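Local coordinates for protein packaging enzyme P4 (Pseudomonas phage phi6, PDB 4BLO) that hydrolyses nucleoside triphosphates as a hexameric RecA-like motor that probably drives viral RNA into the phage procapsid, at residues 42-47 against 170-175. Numbering follows the deposited sequence.
Sequences KTYIAA and MLIVCI
Tyr-44 on helix 38-54 lays its ring against Ile-172 and Val-173 of helix 167-179, and this one aromatic side chain carries nearly all of the contact from its helix. The methyl CG2 of Ile-172 sits over one face of the Tyr-44 ring, 3.7 Å from the ring centroid, a CH-pi contact. Its approach is 23° off the ring normal. Ile-172 CG2 is displaced toward the root of the ring and comes nearest to Tyr-44 CG, at 3.5 Å. Tyr-44 holds CG opposite its own backbone N (chi1 178°), which extends the ring from its helix toward the neighbouring one. On Ile-172 the same position, opposite N, belongs to CG2, while the longer CG1 branch lies anti to the carbonyl carbon (chi1 -77°), and the short methyl is the branch that meets the ring.

One residue further on, both methyls of Val-173 pack at the phenol end, CG2 lying 3.7 Å and CG1 3.8 Å from Tyr-44 OH. No hydrogen bond links the two segments; the buried hydroxyl is satisfied instead by the carbonyl O of Ile-64. Pro-66, in the short helix 66-69, touches both Tyr-44 and Val-173. From the far side of helix 167-179, Met-170 and Cys-174 pack on strand 184-187; the contact thus joins helix 38-54 to a helix flanking the central beta-sheet of a RecA-like, P-loop ATPase fold.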
loop_
_atom_site.group_PDB
_atom_site.type_symbol
_atom_site.label_atom_id
_atom_site.label_comp_id
_atom_site.label_asym_id
_atom_site.label_seq_id
_atom_site.Cartn_x
_atom_site.Cartn_y
_atom_site.Cartn_z
ATOM N N LYS L 42 2.755 32.709 -23.224
ATOM C CA LYS L 42 2.753 33.879 -24.117
ATOM C C LYS L 42 3.267 35.124 -23.376
ATOM O O LYS L 42 4.124 35.840 -23.896
ATOM C CB LYS L 42 1.348 34.149 -24.687
ATOM C CG LYS L 42 0.819 33.092 -25.653
ATOM C CD LYS L 42 -0.370 33.591 -26.489
ATOM C CE LYS L 42 -1.653 33.756 -25.701
ATOM N NZ LYS L 42 -2.762 34.235 -26.562
ATOM N N THR L 43 2.766 35.338 -22.142
ATOM C CA THR L 43 3.128 36.448 -21.259
ATOM C C THR L 43 4.629 36.400 -20.949
ATOM O O THR L 43 5.285 37.445 -20.950
ATOM C CB THR L 43 2.268 36.414 -19.979
ATOM O OG1 THR L 43 0.891 36.239 -20.337
ATOM C CG2 THR L 43 2.418 37.681 -19.146
ATOM N N TYR L 44 5.168 35.181 -20.718
ATOM C CA TYR L 44 6.590 34.956 -20.452
ATOM C C TYR L 44 7.422 35.359 -21.673
ATOM O O TYR L 44 8.388 36.096 -21.503
ATOM C CB TYR L 44 6.856 33.491 -20.067
ATOM C CG TYR L 44 8.317 33.167 -19.830
ATOM C CD1 TYR L 44 8.953 33.546 -18.651
ATOM C CD2 TYR L 44 9.047 32.431 -20.760
ATOM C CE1 TYR L 44 10.299 33.251 -18.427
ATOM C CE2 TYR L 44 10.393 32.121 -20.544
ATOM C CZ TYR L 44 11.016 32.536 -19.376
ATOM O OH TYR L 44 12.340 32.228 -19.150
ATOM N N ILE L 45 7.026 34.911 -22.894
ATOM C CA ILE L 45 7.719 35.225 -24.155
ATOM C C ILE L 45 7.815 36.757 -24.321
ATOM O O ILE L 45 8.917 37.270 -24.540
ATOM C CB ILE L 45 7.049 34.533 -25.383
ATOM C CG1 ILE L 45 7.222 32.999 -25.314
ATOM C CG2 ILE L 45 7.601 35.086 -26.715
ATOM C CD1 ILE L 45 6.216 32.188 -26.124
ATOM N N ALA L 46 6.678 37.475 -24.146
ATOM C CA ALA L 46 6.585 38.939 -24.229
ATOM C C ALA L 46 7.542 39.641 -23.239
ATOM O O ALA L 46 8.206 40.606 -23.613
ATOM C CB ALA L 46 5.154 39.378 -23.972
ATOM N N ALA L 47 7.633 39.125 -22.001
ATOM C CA ALA L 47 8.498 39.651 -20.947
ATOM C C ALA L 47 9.985 39.461 -21.290
ATOM O O ALA L 47 10.783 40.374 -21.035
ATOM C CB ALA L 47 8.175 38.981 -19.619
ATOM N N MET L 170 9.378 25.009 -15.156
ATOM C CA MET L 170 10.135 24.218 -16.130
ATOM C C MET L 170 9.472 24.247 -17.503
ATOM O O MET L 170 10.140 24.544 -18.495
ATOM C CB MET L 170 10.305 22.768 -15.671
ATOM C CG MET L 170 11.385 22.045 -16.442
ATOM S SD MET L 170 11.069 20.279 -16.565
ATOM C CE MET L 170 9.763 20.254 -17.812
ATOM N N LEU L 171 8.161 23.968 -17.550
ATOM C CA LEU L 171 7.383 23.952 -18.785
ATOM C C LEU L 171 7.307 25.344 -19.416
ATOM O O LEU L 171 7.414 25.439 -20.636
ATOM C CB LEU L 171 5.982 23.379 -18.541
ATOM C CG LEU L 171 5.926 21.898 -18.115
ATOM C CD1 LEU L 171 4.575 21.550 -17.565
ATOM C CD2 LEU L 171 6.281 20.972 -19.266
ATOM N N ILE L 172 7.185 26.413 -18.599
ATOM C CA ILE L 172 7.139 27.798 -19.080
ATOM C C ILE L 172 8.414 28.116 -19.879
ATOM O O ILE L 172 8.316 28.578 -21.017
ATOM C CB ILE L 172 6.938 28.798 -17.904
ATOM C CG1 ILE L 172 5.486 28.798 -17.425
ATOM C CG2 ILE L 172 7.351 30.217 -18.292
ATOM C CD1 ILE L 172 5.285 29.438 -16.079
ATOM N N VAL L 173 9.592 27.849 -19.288
ATOM C CA VAL L 173 10.881 28.132 -19.909
ATOM C C VAL L 173 11.113 27.200 -21.108
ATOM O O VAL L 173 11.551 27.680 -22.156
ATOM C CB VAL L 173 12.053 28.071 -18.894
ATOM C CG1 VAL L 173 13.349 28.588 -19.520
ATOM C CG2 VAL L 173 11.737 28.865 -17.635
ATOM N N CYS L 174 10.791 25.896 -20.969
ATOM C CA CYS L 174 10.968 24.904 -22.031
ATOM C C CYS L 174 10.104 25.229 -23.264
ATOM O O CYS L 174 10.653 25.337 -24.361
ATOM C CB CYS L 174 10.688 23.498 -21.515
ATOM S SG CYS L 174 12.063 22.759 -20.586
ATOM N N ILE L 175 8.771 25.408 -23.087
ATOM C CA ILE L 175 7.846 25.722 -24.184
ATOM C C ILE L 175 8.086 27.156 -24.692
ATOM O O ILE L 175 8.225 27.352 -25.897
ATOM C CB ILE L 175 6.356 25.484 -23.791
ATOM C CG1 ILE L 175 6.107 24.001 -23.441
ATOM C CG2 ILE L 175 5.391 25.951 -24.902
ATOM C CD1 ILE L 175 4.932 23.754 -22.487
#